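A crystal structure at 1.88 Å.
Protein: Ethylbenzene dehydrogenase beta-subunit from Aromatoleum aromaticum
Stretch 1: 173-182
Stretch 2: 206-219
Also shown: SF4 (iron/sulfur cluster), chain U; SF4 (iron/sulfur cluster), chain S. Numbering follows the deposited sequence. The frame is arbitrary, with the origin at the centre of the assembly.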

# COMPACT_ATOMS: atom_id res chain seq x y z
N ASP B 173 -30.42 22.88 -2.31
CA ASP B 173 -29.45 23.69 -2.99
C ASP B 173 -28.43 22.82 -3.78
O ASP B 173 -27.98 23.20 -4.87
CB ASP B 173 -28.80 24.70 -2.01
CG ASP B 173 -27.94 24.03 -0.96
OD1 ASP B 173 -28.28 22.89 -0.58
OD2 ASP B 173 -26.92 24.63 -0.51
N ASN B 174 -28.12 21.64 -3.26
CA ASN B 174 -27.08 20.79 -3.85
C ASN B 174 -27.35 19.27 -3.89
O ASN B 174 -26.49 18.48 -4.32
CB ASN B 174 -25.77 21.06 -3.12
CG ASN B 174 -25.89 20.90 -1.61
OD1 ASN B 174 -26.70 20.11 -1.12
ND2 ASN B 174 -25.09 21.66 -0.87
N GLY B 175 -28.54 18.89 -3.44
CA GLY B 175 -29.02 17.50 -3.45
C GLY B 175 -28.39 16.60 -2.42
O GLY B 175 -28.59 15.39 -2.47
N ILE B 176 -27.66 17.16 -1.46
CA ILE B 176 -27.05 16.36 -0.41
C ILE B 176 -28.12 15.85 0.55
O ILE B 176 -29.00 16.63 1.02
CB ILE B 176 -25.98 17.15 0.37
CG1 ILE B 176 -24.83 17.55 -0.58
CG2 ILE B 176 -25.41 16.31 1.52
CD1 ILE B 176 -23.79 18.52 0.07
N VAL B 177 -28.07 14.53 0.77
CA VAL B 177 -29.02 13.84 1.64
C VAL B 177 -28.35 13.70 2.99
O VAL B 177 -27.22 13.28 3.09
CB VAL B 177 -29.42 12.47 1.07
CG1 VAL B 177 -30.35 11.72 2.07
CG2 VAL B 177 -30.08 12.67 -0.29
N LEU B 178 -29.04 14.15 4.02
CA LEU B 178 -28.47 14.14 5.36
C LEU B 178 -29.43 13.56 6.40
O LEU B 178 -30.64 13.68 6.29
CB LEU B 178 -28.11 15.60 5.79
CG LEU B 178 -26.97 16.26 4.97
CD1 LEU B 178 -26.91 17.73 5.34
CD2 LEU B 178 -25.59 15.61 5.17
N VAL B 179 -28.84 12.96 7.43
CA VAL B 179 -29.56 12.54 8.64
C VAL B 179 -29.35 13.60 9.72
O VAL B 179 -28.23 13.78 10.20
CB VAL B 179 -29.04 11.18 9.19
CG1 VAL B 179 -29.80 10.84 10.52
CG2 VAL B 179 -29.18 10.05 8.17
N ASP B 180 -30.42 14.28 10.09
CA ASP B 180 -30.41 15.27 11.16
C ASP B 180 -30.12 14.58 12.50
O ASP B 180 -30.98 13.85 13.04
CB ASP B 180 -31.75 15.98 11.17
CG ASP B 180 -31.92 16.93 12.32
OD1 ASP B 180 -31.23 16.78 13.36
OD2 ASP B 180 -32.78 17.83 12.18
N GLN B 181 -28.90 14.77 13.00
CA GLN B 181 -28.42 14.02 14.14
C GLN B 181 -29.16 14.36 15.42
O GLN B 181 -29.11 13.59 16.36
CB GLN B 181 -26.92 14.24 14.31
CG GLN B 181 -26.16 13.68 13.15
CD GLN B 181 -26.38 12.18 13.02
OE1 GLN B 181 -25.98 11.42 13.92
NE2 GLN B 181 -27.02 11.74 11.92
N GLU B 182 -29.83 15.51 15.47
CA GLU B 182 -30.63 15.88 16.64
C GLU B 182 -31.99 15.19 16.67
O GLU B 182 -32.52 14.92 17.74
CB GLU B 182 -30.87 17.39 16.68
CG GLU B 182 -29.60 18.19 16.80
CD GLU B 182 -29.82 19.71 16.96
OE1 GLU B 182 -30.99 20.17 17.01
OE2 GLU B 182 -28.79 20.43 17.05
N GLN B 206 -26.53 6.22 19.05
CA GLN B 206 -27.79 5.58 18.72
C GLN B 206 -28.56 6.38 17.70
O GLN B 206 -29.78 6.50 17.73
CB GLN B 206 -28.59 5.30 19.98
CG GLN B 206 -27.92 4.21 20.82
CD GLN B 206 -28.66 3.96 22.10
OE1 GLN B 206 -29.67 3.26 22.11
NE2 GLN B 206 -28.17 4.55 23.20
N THR B 207 -27.81 6.95 16.77
CA THR B 207 -28.37 7.56 15.58
C THR B 207 -27.67 6.85 14.45
O THR B 207 -26.74 6.06 14.68
CB THR B 207 -28.02 9.08 15.48
OG1 THR B 207 -26.58 9.20 15.39
CG2 THR B 207 -28.59 9.89 16.67
N SER B 208 -28.17 7.07 13.25
CA SER B 208 -27.52 6.63 12.05
C SER B 208 -26.82 7.80 11.35
O SER B 208 -27.23 8.96 11.43
CB SER B 208 -28.52 5.93 11.12
OG SER B 208 -29.01 4.73 11.72
N GLU B 209 -25.72 7.45 10.70
CA GLU B 209 -24.90 8.40 10.01
C GLU B 209 -24.60 7.89 8.61
O GLU B 209 -24.80 6.73 8.29
CB GLU B 209 -23.61 8.59 10.76
CG GLU B 209 -23.79 9.14 12.16
CD GLU B 209 -22.55 9.76 12.68
OE1 GLU B 209 -22.04 10.72 12.06
OE2 GLU B 209 -22.09 9.32 13.74
N LYS B 210 -24.06 8.79 7.80
CA LYS B 210 -23.83 8.52 6.41
C LYS B 210 -22.92 9.60 5.82
O LYS B 210 -22.69 10.66 6.40
CB LYS B 210 -25.20 8.55 5.68
CG LYS B 210 -25.84 9.91 5.62
CD LYS B 210 -27.13 9.92 4.85
CE LYS B 210 -26.99 9.75 3.36
NZ LYS B 210 -26.01 10.71 2.78
N CYS B 211 -22.49 9.35 4.60
CA CYS B 211 -21.78 10.34 3.83
C CYS B 211 -22.53 11.65 3.82
O CYS B 211 -23.72 11.68 3.52
CB CYS B 211 -21.57 9.81 2.42
SG CYS B 211 -20.99 10.93 1.19
N ILE B 212 -21.82 12.70 4.19
CA ILE B 212 -22.35 14.07 4.24
C ILE B 212 -21.92 14.92 3.02
O ILE B 212 -22.06 16.14 2.98
CB ILE B 212 -21.95 14.74 5.58
CG1 ILE B 212 -20.42 14.87 5.72
CG2 ILE B 212 -22.55 13.90 6.73
CD1 ILE B 212 -19.98 15.86 6.85
N LEU B 213 -21.47 14.23 1.98
CA LEU B 213 -20.80 14.82 0.85
C LEU B 213 -19.82 15.91 1.29
O LEU B 213 -19.66 16.92 0.61
CB LEU B 213 -21.76 15.32 -0.22
CG LEU B 213 -21.50 14.74 -1.62
CD1 LEU B 213 -22.57 15.22 -2.60
CD2 LEU B 213 -20.08 15.06 -2.13
N CYS B 214 -19.10 15.66 2.39
CA CYS B 214 -18.16 16.64 2.94
C CYS B 214 -18.70 18.06 2.93
O CYS B 214 -17.97 18.98 2.57
CB CYS B 214 -16.89 16.64 2.13
SG CYS B 214 -15.85 15.21 2.39
N TYR B 215 -19.96 18.27 3.31
CA TYR B 215 -20.51 19.58 3.09
C TYR B 215 -19.74 20.71 3.77
O TYR B 215 -19.75 21.82 3.24
CB TYR B 215 -22.02 19.67 3.44
CG TYR B 215 -22.37 19.48 4.90
CD1 TYR B 215 -22.26 20.53 5.81
CD2 TYR B 215 -22.86 18.26 5.37
CE1 TYR B 215 -22.60 20.36 7.15
CE2 TYR B 215 -23.20 18.08 6.74
CZ TYR B 215 -23.07 19.14 7.61
OH TYR B 215 -23.40 19.02 8.96
N PRO B 216 -19.11 20.46 4.94
CA PRO B 216 -18.29 21.53 5.52
C PRO B 216 -17.17 22.02 4.55
O PRO B 216 -16.80 23.20 4.53
CB PRO B 216 -17.67 20.84 6.73
CG PRO B 216 -18.70 19.85 7.12
CD PRO B 216 -19.08 19.27 5.81
N ARG B 217 -16.68 21.10 3.75
CA ARG B 217 -15.62 21.43 2.78
C ARG B 217 -16.20 22.06 1.51
O ARG B 217 -15.76 23.13 1.08
CB ARG B 217 -14.87 20.18 2.36
CG ARG B 217 -13.94 19.68 3.44
CD ARG B 217 -13.46 18.32 3.13
NE ARG B 217 -12.65 18.18 1.88
CZ ARG B 217 -11.32 18.01 1.81
NH1 ARG B 217 -10.58 17.95 2.89
NH2 ARG B 217 -10.72 17.85 0.64
N ILE B 218 -17.24 21.41 0.97
CA ILE B 218 -17.82 21.88 -0.26
C ILE B 218 -18.46 23.29 -0.11
O ILE B 218 -18.41 24.08 -1.02
CB ILE B 218 -18.74 20.82 -0.94
CG1 ILE B 218 -20.07 20.80 -0.31
CG2 ILE B 218 -18.06 19.39 -1.10
CD1 ILE B 218 -20.97 21.82 -1.01
N GLU B 219 -19.02 23.61 1.05
CA GLU B 219 -19.57 24.96 1.25
C GLU B 219 -18.51 26.08 1.31
O GLU B 219 -18.84 27.26 1.21
CB GLU B 219 -20.43 24.97 2.50
CG GLU B 219 -19.65 24.88 3.76
CD GLU B 219 -20.57 24.67 4.98
OE1 GLU B 219 -21.80 24.49 4.80
OE2 GLU B 219 -20.01 24.67 6.10
FE1 SF4 U . -18.85 11.32 1.60
FE2 SF4 U . -16.76 10.69 3.06
FE3 SF4 U . -16.46 11.11 0.42
FE4 SF4 U . -16.91 13.23 2.01
S1 SF4 U . -15.05 11.88 2.03
S2 SF4 U . -18.01 12.78 0.07
S3 SF4 U . -18.31 12.30 3.62
S4 SF4 U . -17.66 9.39 1.46
FE1 SF4 S . -29.03 5.20 0.27
FE2 SF4 S . -30.36 7.39 0.87
FE3 SF4 S . -29.59 6.91 -1.73
FE4 SF4 S . -27.69 7.54 0.14
S1 SF4 S . -29.41 8.89 -0.60
S2 SF4 S . -27.62 5.82 -1.40
S3 SF4 S . -28.57 6.59 2.00
S4 SF4 S . -31.13 5.71 -0.50

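The two strands run roughly antiparallel, their axes 6.8 Å apart at closest approach, and side chains rather than backbone-to-backbone hydrogen bonds join them. At the start of stretch 2, Thr207, with a short hydroxyl-bearing side chain pointing toward stretch 1, donates a hydrogen bond from OG1 to OE1 of Gln181 (2.7 Å). NE2 of Gln181 donates to Ser208 O (2.8 Å) and to Val179 O (2.9 Å); a glutamine suits this place because one group can accept and donate at once, and its m, m chi1 and chi2 fold the amide back to the strands. Val179 packs CG1 against Ser208 O at 3.3 Å.

Lys210 suits its place by length: its methylenes pack on Val179, CD to CG2 at 3.9 Å, while its amine reaches carbonyls. Lys210 NZ donates to Val177 O (2.9 Å) and Cys211 O (2.6 Å), and its CE lies 3.8 Å from S3 of the chain S cluster.

Cys211 and Cys214 supply thiolates, good iron ligands, to FE1 and FE4 of the chain U cluster. Between them, Ile212 CB lies 3.8 Å from Leu178 CD2. Leu213 CB lies 3.8 Å from Ile176 CD1, which the m, t rotamer of branched Ile176 carries out toward stretch 2. Ile176 CD1 also lies 4.0 Å from Tyr215 CB and 4.4 Å from Ile218 CG1, and Leu178 CD2 lies 3.8 Å from Tyr215 CE2, forming a buried apolar cluster.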